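VP4 protein (Tellina virus 1, PDB 3P06) cleaves the birnavirus polyprotein as a serine protease, probably releasing its final products including the capsid precursor, and is captured here as an intramolecular acyl-enzyme. Local coordinates at residues A[2-7]-A[86-91]; A[20-25]-A[142-147]; A[32-37]-A[75-80]; A[79-84]-A[183-188]; A[92-97]-A[187-192]. One frame throughout, in Å; residues are numbered along the deposited sequence.

Contact 1: residues A[2-7]-A[86-91]; sequences GVELSA and ATSILV
L5 and I89 bond to each other twice through their backbones. L5 N reaches I89 O at 2.8 Å, and I89 N reaches L5 O at the same distance. Each carbonyl oxygen also takes a CA-H contact. E4 CA sits against I89 O, and S88 CA lies 3.1 Å from L5 O. V3 and V91 form a second pair of this kind, with V91 N nearly straight onto V3 O (175° at the hydrogen). E4 with L90 and S6 with S88 are non-hydrogen-bonded pairs. This is regular antiparallel pairing. Strand 2-6 is an outermost strand of a four-stranded sheet, and strand 88-92 is next to it, followed by 83-84 and 183-184. Past the strand, A7 N still bonds to T87 O at 2.9 Å, but from above the carbonyl plane. The side chains of L5, I89, V3 and V91 share one face of the sheet. There the side chains of L5 and V91 cross at a slant, with L5 CD1 3.8 Å from V91 CG2, and A7 CB packs on I89 CD1. M28 and V30 of strand 21-31 also touch I89. The opposite face carries E4, S6, S88 and L90. L90 CG is anti to the backbone N (chi1 179°), and chi2 of 51° sets CD1 3.3 Å from V3 O. S88 OG bonds to T85 OG1.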
# COMPACT_ATOMS: atom_id res chain seq x y z
N GLY A 2 -6.12 -12.84 13.38
CA GLY A 2 -6.18 -11.53 12.73
C GLY A 2 -7.54 -10.90 12.99
O GLY A 2 -8.44 -11.49 13.65
N VAL A 3 -7.72 -9.72 12.44
CA VAL A 3 -8.95 -8.99 12.63
C VAL A 3 -9.49 -8.61 11.24
O VAL A 3 -8.72 -8.19 10.36
CB VAL A 3 -8.65 -7.74 13.50
CG1 VAL A 3 -9.92 -6.88 13.76
CG2 VAL A 3 -8.13 -8.21 14.89
N GLU A 4 -10.80 -8.75 11.04
CA GLU A 4 -11.42 -8.30 9.82
C GLU A 4 -12.03 -6.92 10.05
O GLU A 4 -12.84 -6.76 10.96
CB GLU A 4 -12.55 -9.21 9.38
CG GLU A 4 -13.07 -8.80 7.99
CD GLU A 4 -14.59 -8.63 7.91
OE1 GLU A 4 -15.19 -9.30 7.03
OE2 GLU A 4 -15.21 -7.82 8.70
N LEU A 5 -11.73 -5.95 9.19
CA LEU A 5 -12.14 -4.56 9.42
C LEU A 5 -12.87 -4.06 8.18
O LEU A 5 -12.49 -4.39 7.05
CB LEU A 5 -10.88 -3.66 9.67
CG LEU A 5 -9.87 -4.15 10.70
CD1 LEU A 5 -8.66 -3.27 10.69
CD2 LEU A 5 -10.53 -4.15 12.13
N SER A 6 -13.93 -3.27 8.38
CA SER A 6 -14.53 -2.48 7.30
C SER A 6 -13.54 -1.41 7.00
O SER A 6 -13.13 -0.73 7.90
CB SER A 6 -15.77 -1.72 7.80
OG SER A 6 -16.76 -2.64 8.05
N ALA A 7 -13.18 -1.19 5.78
CA ALA A 7 -12.07 -0.27 5.50
C ALA A 7 -12.08 -0.01 4.05
O ALA A 7 -12.42 -0.88 3.23
CB ALA A 7 -10.72 -0.93 5.84
N ALA A 86 -13.81 -5.13 -1.75
CA ALA A 86 -14.16 -3.70 -1.98
C ALA A 86 -14.34 -2.87 -0.68
O ALA A 86 -14.09 -1.64 -0.66
CB ALA A 86 -15.38 -3.59 -2.89
N THR A 87 -14.69 -3.53 0.43
CA THR A 87 -15.03 -2.77 1.64
C THR A 87 -14.50 -3.34 2.94
O THR A 87 -14.85 -2.86 4.04
CB THR A 87 -16.61 -2.62 1.83
OG1 THR A 87 -17.18 -3.92 1.99
CG2 THR A 87 -17.23 -1.96 0.64
N SER A 88 -13.65 -4.36 2.87
CA SER A 88 -13.08 -4.90 4.09
C SER A 88 -11.70 -5.46 3.89
O SER A 88 -11.32 -5.83 2.73
CB SER A 88 -14.03 -5.99 4.66
OG SER A 88 -13.95 -7.07 3.77
N ILE A 89 -10.95 -5.57 4.98
CA ILE A 89 -9.69 -6.26 4.90
C ILE A 89 -9.51 -7.19 6.07
O ILE A 89 -10.13 -7.00 7.10
CB ILE A 89 -8.47 -5.26 4.92
CG1 ILE A 89 -8.56 -4.33 6.17
CG2 ILE A 89 -8.49 -4.48 3.65
CD1 ILE A 89 -7.53 -3.19 6.20
N LEU A 90 -8.61 -8.12 5.94
CA LEU A 90 -8.26 -8.94 7.04
C LEU A 90 -6.76 -8.64 7.34
O LEU A 90 -5.88 -8.86 6.50
CB LEU A 90 -8.49 -10.38 6.67
CG LEU A 90 -8.16 -11.48 7.71
CD1 LEU A 90 -8.79 -11.18 9.02
CD2 LEU A 90 -8.77 -12.79 7.25
N VAL A 91 -6.51 -8.17 8.55
CA VAL A 91 -5.21 -7.72 9.01
C VAL A 91 -4.70 -8.84 9.93
O VAL A 91 -5.34 -9.19 10.93
CB VAL A 91 -5.35 -6.37 9.78
CG1 VAL A 91 -3.98 -5.85 10.35
CG2 VAL A 91 -5.94 -5.26 8.84

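Contact 2: residues A[20-25]-A[142-147]; sequences RRISGG and QLLVAK
G24 and L144 bring the backbones closest, with CA atoms 5.0 Å apart, where strand 21-25 and helix 142-147 run in nearly the same direction, 24° apart. I22 and L144 meet as side chains and cross at about a right angle. L144 CD1 touches I22 CG2 at 3.7 Å. V145 comes next along the helix and rests on the two glycines. Its CG1 is anti to the backbone N (chi1 -177°) and lies 3.5 Å from G25 O. Its CG2 packs on G24 CA at 3.6 Å. With no side chain on G24, the valine can lie directly against the strand backbone. The helix has a wider pi-type turn here, in which K147 N bonds to Q142 O. Strand 21-31 pairs with strand 9-18, whose L15 touches L144 and whose P13 touches V145. The helix carries K141, a predicted active-site residue, and V145 is close to it. The contact therefore joins the helix of the probable catalytic lysine to the sheet. One water links the backbones: it accepts from G24 N at 3.1 Å and donates to L144 O at 3.2 Å. The polar link is thus indirect. Directly, methyl groups meet I22, the CA of G24 and the carbonyl oxygen of G25.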
# COMPACT_ATOMS: atom_id res chain seq x y z
N ARG A 20 16.13 -17.42 1.85
CA ARG A 20 16.16 -18.50 0.85
C ARG A 20 15.29 -18.19 -0.35
O ARG A 20 15.61 -18.56 -1.47
CB ARG A 20 15.76 -19.84 1.50
CG ARG A 20 15.81 -21.12 0.59
CD ARG A 20 14.61 -22.00 0.96
NE ARG A 20 13.58 -21.08 1.45
CZ ARG A 20 12.72 -21.32 2.44
NH1 ARG A 20 12.72 -22.49 3.05
NH2 ARG A 20 11.86 -20.36 2.80
N ARG A 21 14.20 -17.48 -0.12
CA ARG A 21 13.27 -17.17 -1.19
C ARG A 21 12.70 -15.78 -1.02
O ARG A 21 12.59 -15.26 0.10
CB ARG A 21 12.13 -18.19 -1.17
CG ARG A 21 11.44 -18.41 -2.55
CD ARG A 21 10.16 -19.30 -2.41
NE ARG A 21 10.06 -20.04 -1.14
CZ ARG A 21 9.29 -19.66 -0.11
NH1 ARG A 21 8.54 -18.56 -0.18
NH2 ARG A 21 9.27 -20.38 1.00
N ILE A 22 12.34 -15.17 -2.13
CA ILE A 22 11.68 -13.86 -2.06
C ILE A 22 10.23 -14.21 -2.15
O ILE A 22 9.87 -14.99 -3.02
CB ILE A 22 11.99 -12.89 -3.24
CG1 ILE A 22 13.48 -12.65 -3.46
CG2 ILE A 22 11.30 -11.52 -2.96
CD1 ILE A 22 14.18 -11.90 -2.33
N SER A 23 9.43 -13.73 -1.22
CA SER A 23 8.01 -13.93 -1.37
C SER A 23 7.32 -12.57 -1.41
O SER A 23 7.96 -11.52 -1.24
CB SER A 23 7.49 -14.87 -0.28
OG SER A 23 7.68 -14.25 0.98
N GLY A 24 6.03 -12.59 -1.72
CA GLY A 24 5.27 -11.39 -1.96
C GLY A 24 4.09 -11.33 -0.98
O GLY A 24 3.65 -12.36 -0.50
N GLY A 25 3.67 -10.11 -0.63
CA GLY A 25 2.45 -9.89 0.12
C GLY A 25 1.84 -8.52 -0.19
O GLY A 25 2.19 -7.88 -1.18
N GLN A 142 4.77 -7.78 -9.89
CA GLN A 142 3.87 -8.47 -10.80
C GLN A 142 4.00 -9.97 -10.58
O GLN A 142 2.99 -10.67 -10.40
CB GLN A 142 4.14 -8.12 -12.31
CG GLN A 142 3.63 -6.72 -12.74
CD GLN A 142 2.11 -6.66 -12.95
OE1 GLN A 142 1.33 -7.35 -12.26
NE2 GLN A 142 1.68 -5.81 -13.84
N LEU A 143 5.24 -10.47 -10.60
CA LEU A 143 5.47 -11.91 -10.53
C LEU A 143 5.08 -12.54 -9.23
O LEU A 143 4.60 -13.67 -9.21
CB LEU A 143 7.00 -12.25 -10.73
CG LEU A 143 7.49 -12.16 -12.13
CD1 LEU A 143 9.04 -12.15 -12.13
CD2 LEU A 143 7.00 -13.34 -12.89
N LEU A 144 5.34 -11.85 -8.13
CA LEU A 144 5.20 -12.47 -6.82
C LEU A 144 3.94 -12.04 -6.11
O LEU A 144 3.59 -12.65 -5.11
CB LEU A 144 6.40 -12.11 -5.92
CG LEU A 144 7.74 -12.73 -6.44
CD1 LEU A 144 8.97 -12.10 -5.75
CD2 LEU A 144 7.74 -14.26 -6.40
N VAL A 145 3.28 -10.99 -6.57
CA VAL A 145 2.08 -10.59 -5.86
C VAL A 145 0.87 -10.46 -6.75
O VAL A 145 -0.16 -11.15 -6.52
CB VAL A 145 2.27 -9.20 -5.10
CG1 VAL A 145 1.00 -8.86 -4.31
CG2 VAL A 145 3.47 -9.27 -4.17
N ALA A 146 0.93 -9.55 -7.73
CA ALA A 146 -0.31 -9.16 -8.42
C ALA A 146 -0.82 -10.21 -9.39
O ALA A 146 -2.05 -10.49 -9.45
CB ALA A 146 -0.10 -7.79 -9.15
N LYS A 147 0.08 -10.75 -10.20
CA LYS A 147 -0.33 -11.83 -11.13
C LYS A 147 -0.84 -13.09 -10.43
O LYS A 147 -1.90 -13.54 -10.76
CB LYS A 147 0.72 -12.22 -12.19
CG LYS A 147 1.13 -11.11 -13.15
CD LYS A 147 0.09 -10.84 -14.17
CE LYS A 147 0.64 -9.77 -15.10
NZ LYS A 147 -0.43 -9.41 -15.99
O HOH W 1 4.55 -14.99 -3.12

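Contact 3: residues A[32-37]-A[75-80]; sequences GDLSEH and AITVLP
H37 meets L79 with its backbone and CB rather than with its ring. H37 C is 4.2 Å from L79 CD2. One face of the imidazole carries E36 CG, 3.6 Å above the plane and offset toward the rim. The other flat group, the D33 carboxylate, takes two bonds at OD2. S35 OG uses the syn lone pair, and S35 N comes nearly in line with the C-O bond, which makes an Asx turn. T77 OG1 is the centre of the contact. It donates to G32 O at 2.7 Å, in the carbonyl plane and on a lone pair. It also accepts from L34 N at 2.8 Å in an almost straight bond (176°). Chi1 of -60° places OG1 anti to the carbonyl carbon, within reach of both partners. G32 N adds a bond to A75 O at 2.8 Å. Further along, L34 CB packs on L79 CD1 at 3.9 Å, and these two side chains cross at about a right angle. The loop that follows strand 21-31 thus lies over strand 75-81. Y56 of strand 54-58 touches D33, S35, A75 and T77. On the other side of strand 75-81, I76 packs on helix 104-111, and V78 and P80 touch F27.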
# COMPACT_ATOMS: atom_id res chain seq x y z
N GLY A 32 -8.01 6.75 7.42
CA GLY A 32 -8.30 6.84 8.85
C GLY A 32 -7.12 6.38 9.72
O GLY A 32 -6.09 5.85 9.24
N ASP A 33 -7.30 6.62 11.01
CA ASP A 33 -6.37 6.28 12.01
C ASP A 33 -6.76 4.87 12.53
O ASP A 33 -7.66 4.72 13.38
CB ASP A 33 -6.34 7.36 13.14
CG ASP A 33 -5.59 6.87 14.44
OD1 ASP A 33 -5.63 7.60 15.49
OD2 ASP A 33 -4.90 5.80 14.42
N LEU A 34 -6.01 3.86 12.09
CA LEU A 34 -6.22 2.47 12.53
C LEU A 34 -4.99 1.99 13.31
O LEU A 34 -4.76 0.78 13.39
CB LEU A 34 -6.53 1.56 11.33
CG LEU A 34 -8.01 1.66 10.76
CD1 LEU A 34 -8.29 2.94 9.92
CD2 LEU A 34 -8.30 0.44 9.87
N SER A 35 -4.26 2.93 13.98
CA SER A 35 -2.98 2.57 14.64
C SER A 35 -3.17 1.56 15.78
O SER A 35 -2.22 0.91 16.19
CB SER A 35 -2.34 3.80 15.24
OG SER A 35 -3.28 4.43 16.14
N GLU A 36 -4.41 1.40 16.27
CA GLU A 36 -4.64 0.41 17.30
C GLU A 36 -4.54 -1.03 16.73
O GLU A 36 -4.47 -1.98 17.47
CB GLU A 36 -5.99 0.67 17.98
CG GLU A 36 -7.21 0.28 17.07
CD GLU A 36 -7.68 1.43 16.05
OE1 GLU A 36 -6.99 2.54 15.92
OE2 GLU A 36 -8.75 1.19 15.37
N HIS A 37 -4.52 -1.18 15.41
CA HIS A 37 -4.36 -2.51 14.81
C HIS A 37 -2.91 -2.83 14.41
O HIS A 37 -2.60 -3.95 13.94
CB HIS A 37 -5.32 -2.65 13.63
CG HIS A 37 -6.75 -2.51 14.06
ND1 HIS A 37 -7.37 -3.44 14.86
CD2 HIS A 37 -7.64 -1.49 13.91
CE1 HIS A 37 -8.62 -3.05 15.11
NE2 HIS A 37 -8.80 -1.87 14.54
N ALA A 75 -5.93 11.19 7.57
CA ALA A 75 -5.15 10.14 8.26
C ALA A 75 -5.07 8.92 7.35
O ALA A 75 -6.07 8.59 6.68
CB ALA A 75 -5.80 9.80 9.62
N ILE A 76 -3.89 8.30 7.24
CA ILE A 76 -3.74 7.08 6.44
C ILE A 76 -2.99 6.14 7.38
O ILE A 76 -2.07 6.57 8.07
CB ILE A 76 -2.87 7.29 5.17
CG1 ILE A 76 -3.51 8.23 4.14
CG2 ILE A 76 -2.49 5.87 4.51
CD1 ILE A 76 -4.69 7.61 3.33
N THR A 77 -3.42 4.88 7.48
CA THR A 77 -2.68 3.88 8.24
C THR A 77 -2.31 2.83 7.22
O THR A 77 -3.18 2.44 6.45
CB THR A 77 -3.58 3.25 9.30
OG1 THR A 77 -4.02 4.31 10.16
CG2 THR A 77 -2.80 2.13 10.18
N VAL A 78 -1.02 2.42 7.18
CA VAL A 78 -0.56 1.40 6.26
C VAL A 78 -0.54 0.11 7.05
O VAL A 78 0.18 0.03 8.07
CB VAL A 78 0.83 1.81 5.69
CG1 VAL A 78 1.24 0.93 4.60
CG2 VAL A 78 0.68 3.25 5.04
N LEU A 79 -1.34 -0.88 6.64
CA LEU A 79 -1.45 -2.11 7.45
C LEU A 79 -1.21 -3.28 6.54
O LEU A 79 -1.61 -3.25 5.39
CB LEU A 79 -2.89 -2.23 8.05
CG LEU A 79 -3.23 -1.27 9.20
CD1 LEU A 79 -4.73 -1.39 9.56
CD2 LEU A 79 -2.39 -1.58 10.46
N PRO A 80 -0.57 -4.32 7.04
CA PRO A 80 -0.54 -5.52 6.25
C PRO A 80 -1.95 -6.15 6.08
O PRO A 80 -2.74 -6.13 7.02
CB PRO A 80 0.26 -6.48 7.11
CG PRO A 80 0.14 -6.01 8.52
CD PRO A 80 -0.04 -4.48 8.41

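Contact 4: residues A[79-84]-A[183-188]; sequences LPVVQA and VTFSSG. With BME (beta-mercaptoethanol), chain F.
V82 and S187 touch through V82 CG1 and S187 CB, 3.6 Å apart. V82 CG1 is anti to the carbonyl carbon (chi1 -72°), beside the backbone N. CG2 takes the more confined place between N and carbonyl carbon. F185 has its CG anti to the carbonyl carbon as well (chi1 -56°). Its ring atom CD2 comes 3.9 Å from V81 O and 4.2 Å from V81 CG2. V81 O and V82 O both approach this ring obliquely. F185 N bonds to V82 O at 2.8 Å, with the donor above the carbonyl plane. At the very next pair, Q83 with T184, a short antiparallel ladder begins. That pair is non-hydrogen-bonded, and A84 and V183 are hydrogen-bonded in both directions. This joins strand 183-184 to strand 83-84, at the opposite end of the four-stranded sheet from strand 2-6. On one face Q83 and T184 lie side by side and point the same way, with Q83 CG 3.8 Å from T184 CG2. On the other, V183 CG2 meets A84 CB at 4.1 Å, and L11 of strand 9-18 touches both residues. Beta-mercaptoethanol, probably from the crystallisation liquor, takes a hydrogen bond from G188 N to its O1 at 3.1 Å. The position of its sulfur is doubtful.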
# COMPACT_ATOMS: atom_id res chain seq x y z
N LEU A 79 -1.34 -0.88 6.64
CA LEU A 79 -1.45 -2.11 7.45
C LEU A 79 -1.21 -3.28 6.54
O LEU A 79 -1.61 -3.25 5.39
CB LEU A 79 -2.89 -2.23 8.05
CG LEU A 79 -3.23 -1.27 9.20
CD1 LEU A 79 -4.73 -1.39 9.56
CD2 LEU A 79 -2.39 -1.58 10.46
N PRO A 80 -0.57 -4.32 7.04
CA PRO A 80 -0.54 -5.52 6.25
C PRO A 80 -1.95 -6.15 6.08
O PRO A 80 -2.74 -6.13 7.02
CB PRO A 80 0.26 -6.48 7.11
CG PRO A 80 0.14 -6.01 8.52
CD PRO A 80 -0.04 -4.48 8.41
N VAL A 81 -2.21 -6.82 4.95
CA VAL A 81 -3.52 -7.47 4.77
C VAL A 81 -3.29 -8.82 4.16
O VAL A 81 -2.37 -8.99 3.31
CB VAL A 81 -4.47 -6.63 3.88
CG1 VAL A 81 -4.68 -5.22 4.49
CG2 VAL A 81 -3.97 -6.49 2.46
N VAL A 82 -4.06 -9.80 4.59
CA VAL A 82 -3.93 -11.11 3.94
C VAL A 82 -5.14 -11.36 3.05
O VAL A 82 -5.15 -12.35 2.28
CB VAL A 82 -3.74 -12.29 4.99
CG1 VAL A 82 -2.32 -12.21 5.61
CG2 VAL A 82 -4.83 -12.31 6.12
N GLN A 83 -6.17 -10.51 3.20
CA GLN A 83 -7.39 -10.60 2.37
C GLN A 83 -7.93 -9.23 2.19
O GLN A 83 -7.84 -8.43 3.11
CB GLN A 83 -8.54 -11.45 2.97
CG GLN A 83 -8.18 -12.88 3.12
CD GLN A 83 -9.31 -13.74 3.68
OE1 GLN A 83 -10.43 -13.28 3.86
NE2 GLN A 83 -9.01 -15.00 3.94
N ALA A 84 -8.49 -8.96 1.02
CA ALA A 84 -9.18 -7.69 0.79
C ALA A 84 -10.41 -7.86 -0.08
O ALA A 84 -10.43 -8.73 -0.99
CB ALA A 84 -8.20 -6.63 0.16
N VAL A 183 -9.44 -10.87 -2.88
CA VAL A 183 -8.09 -11.25 -3.22
C VAL A 183 -7.45 -11.69 -1.93
O VAL A 183 -7.74 -11.14 -0.83
CB VAL A 183 -7.22 -10.09 -3.93
CG1 VAL A 183 -7.66 -9.93 -5.40
CG2 VAL A 183 -7.30 -8.71 -3.21
N THR A 184 -6.60 -12.69 -2.01
CA THR A 184 -5.88 -13.05 -0.81
C THR A 184 -4.35 -12.99 -1.05
O THR A 184 -3.90 -13.07 -2.20
CB THR A 184 -6.32 -14.41 -0.33
OG1 THR A 184 -5.86 -15.37 -1.28
CG2 THR A 184 -7.86 -14.50 -0.26
N PHE A 185 -3.58 -12.85 0.03
CA PHE A 185 -2.12 -12.70 -0.07
C PHE A 185 -1.47 -13.53 1.00
O PHE A 185 -2.14 -13.84 2.00
CB PHE A 185 -1.74 -11.25 0.13
CG PHE A 185 -2.42 -10.32 -0.79
CD1 PHE A 185 -1.94 -10.14 -2.12
CD2 PHE A 185 -3.55 -9.62 -0.37
CE1 PHE A 185 -2.61 -9.26 -3.02
CE2 PHE A 185 -4.20 -8.71 -1.26
CZ PHE A 185 -3.73 -8.55 -2.59
N SER A 186 -0.20 -13.93 0.80
CA SER A 186 0.60 -14.61 1.82
C SER A 186 1.04 -13.60 2.87
O SER A 186 1.19 -12.38 2.59
CB SER A 186 1.89 -15.23 1.21
OG SER A 186 1.61 -16.48 0.61
N SER A 187 1.29 -14.08 4.07
CA SER A 187 1.88 -13.21 5.07
C SER A 187 3.33 -13.62 5.36
O SER A 187 3.75 -14.71 5.02
CB SER A 187 1.05 -13.22 6.35
OG SER A 187 0.74 -14.55 6.74
N GLY A 188 4.09 -12.72 5.96
CA GLY A 188 5.42 -13.07 6.42
C GLY A 188 5.75 -12.35 7.71
O GLY A 188 5.07 -11.40 8.13
C1 BME F . 1.18 -9.52 5.70
C2 BME F . 1.65 -9.16 4.27
O1 BME F . 2.01 -10.47 6.42
S2 BME F . 0.41 -9.84 3.05

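Contact 5: residues A[92-97]-A[187-192]; sequences PDNQPQ and SGKNVA. With BME (beta-mercaptoethanol), chain F.
The C-terminal arm of the protease runs through residues 187-192 into the short strand 192-193, between strands 9-18 and 98-99. This is consistent with the intramolecular acyl-enzyme, in which the chain's own C-terminal end is held as an ester in the active site, an intermediate of cleavage at the VP4/VP3 junction. The loop 92-97 packs along it. A192 N donates to Q97 O at 2.6 Å, a short bond that meets the oxygen at a C=O...N angle of 173°. A192 also bonds by its backbone to A99, and so continues along strand 98-99. P96 is the main side chain here. Its ring lies against the backbone of the arm, with CB 3.0 Å from N190 O and CD 3.4 Å from G188 O. CG packs on A192 CB at 3.9 Å. F27 of strand 21-31 touches both P96 and A192. The side chains of Q97 and V191 lie side by side and point the same way. Q97 CG is anti to the backbone N (chi1 179°), and at the end of the chain OE1 comes 4.1 Å from V191 CG2. Q97 NE2 bonds to S59 OG. The CB of Q95 is directed away from 187-192. Its NE2 donates to P92 O at 2.9 Å and also to H37 O, while K39 N bonds to its OE1. N94 OD1 lies near K189 CD, but that lysine is poorly ordered. Between these two segments there is one direct hydrogen bond. The rest is largely a proline ring against carbonyl oxygens and A192, so the contact depends mostly on the backbone path of 187-192.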
# COMPACT_ATOMS: atom_id res chain seq x y z
N PRO A 92 -3.54 -9.40 9.60
CA PRO A 92 -3.03 -10.53 10.42
C PRO A 92 -2.42 -9.96 11.70
O PRO A 92 -2.01 -8.78 11.73
CB PRO A 92 -1.95 -11.16 9.53
CG PRO A 92 -1.41 -9.87 8.70
CD PRO A 92 -2.69 -9.07 8.43
N ASP A 93 -2.40 -10.77 12.76
CA ASP A 93 -1.79 -10.37 14.01
C ASP A 93 -0.25 -10.45 13.87
O ASP A 93 0.46 -9.71 14.50
CB ASP A 93 -2.23 -11.31 15.11
CG ASP A 93 -3.58 -10.93 15.70
OD1 ASP A 93 -4.17 -9.86 15.34
OD2 ASP A 93 -4.04 -11.72 16.56
N ASN A 94 0.23 -11.34 13.00
CA ASN A 94 1.64 -11.42 12.72
C ASN A 94 2.01 -10.49 11.60
O ASN A 94 1.69 -10.72 10.45
CB ASN A 94 2.10 -12.88 12.51
CG ASN A 94 2.35 -13.59 13.87
OD1 ASN A 94 3.48 -13.95 14.18
ND2 ASN A 94 1.31 -13.72 14.69
N GLN A 95 2.70 -9.41 11.98
CA GLN A 95 2.89 -8.30 11.05
C GLN A 95 4.39 -8.03 10.81
O GLN A 95 5.17 -7.92 11.73
CB GLN A 95 2.25 -7.07 11.63
CG GLN A 95 0.77 -7.24 11.80
CD GLN A 95 0.05 -5.98 12.26
OE1 GLN A 95 0.66 -4.89 12.39
NE2 GLN A 95 -1.25 -6.12 12.57
N PRO A 96 4.78 -7.94 9.56
CA PRO A 96 6.19 -7.61 9.28
C PRO A 96 6.47 -6.09 9.38
O PRO A 96 5.59 -5.22 9.22
CB PRO A 96 6.37 -8.07 7.84
CG PRO A 96 5.01 -7.80 7.21
CD PRO A 96 3.98 -8.14 8.32
N GLN A 97 7.72 -5.77 9.62
CA GLN A 97 8.18 -4.37 9.65
C GLN A 97 8.06 -3.81 8.24
O GLN A 97 8.38 -4.50 7.24
CB GLN A 97 9.61 -4.30 10.18
CG GLN A 97 10.15 -2.86 10.20
CD GLN A 97 11.61 -2.74 10.69
OE1 GLN A 97 12.23 -3.70 11.08
NE2 GLN A 97 12.12 -1.53 10.69
N SER A 187 1.29 -14.08 4.07
CA SER A 187 1.88 -13.21 5.07
C SER A 187 3.33 -13.62 5.36
O SER A 187 3.75 -14.71 5.02
CB SER A 187 1.05 -13.22 6.35
OG SER A 187 0.74 -14.55 6.74
N GLY A 188 4.09 -12.72 5.96
CA GLY A 188 5.42 -13.07 6.42
C GLY A 188 5.75 -12.35 7.71
O GLY A 188 5.07 -11.40 8.13
N LYS A 189 6.82 -12.78 8.34
CA LYS A 189 7.26 -12.09 9.52
C LYS A 189 8.55 -11.31 9.18
O LYS A 189 9.13 -10.61 10.05
CB LYS A 189 7.47 -13.10 10.66
CG LYS A 189 7.51 -12.51 12.04
CD LYS A 189 7.37 -13.61 13.09
CE LYS A 189 8.28 -13.33 14.27
NZ LYS A 189 8.14 -14.42 15.29
N ASN A 190 8.99 -11.43 7.92
CA ASN A 190 10.30 -10.91 7.51
C ASN A 190 10.04 -9.47 7.13
O ASN A 190 8.94 -9.19 6.74
CB ASN A 190 10.82 -11.70 6.28
CG ASN A 190 10.31 -13.19 6.21
OD1 ASN A 190 9.15 -13.50 5.75
ND2 ASN A 190 11.21 -14.10 6.59
N VAL A 191 11.00 -8.58 7.20
CA VAL A 191 10.81 -7.19 6.70
C VAL A 191 10.03 -7.04 5.36
O VAL A 191 10.39 -7.66 4.35
CB VAL A 191 12.18 -6.45 6.62
CG1 VAL A 191 12.03 -5.06 5.96
CG2 VAL A 191 12.90 -6.44 8.05
N ALA A 192 8.98 -6.21 5.33
CA ALA A 192 8.22 -6.00 4.08
C ALA A 192 8.75 -4.79 3.39
O ALA A 192 8.72 -3.69 3.94
CB ALA A 192 6.69 -5.82 4.35
C1 BME F . 1.18 -9.52 5.70
C2 BME F . 1.65 -9.16 4.27
O1 BME F . 2.01 -10.47 6.42
S2 BME F . 0.41 -9.84 3.05

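From the N terminus, contact 1 ties strand 2-6 to strand 88-92 and closes a loop of 78 residues. Contact 3 lies wholly within that loop and lays 32-37 on strand 75-81. It lies within the larger loop of contact 2 too, which joins strand 21-31 to helix 138-149. Contact 4 starts on strand 75-81, where contact 3 ends, and crosses contacts 1 and 2. Contact 5 follows contacts 1 and 3 in series, crosses contact 2, and ends beside contact 4 at S187 and G188. Contacts 1 and 4 supply the two outer pairings of the four-stranded sheet. Contacts 2, 3 and 5 join a helix, a loop and the C-terminal arm to the larger one.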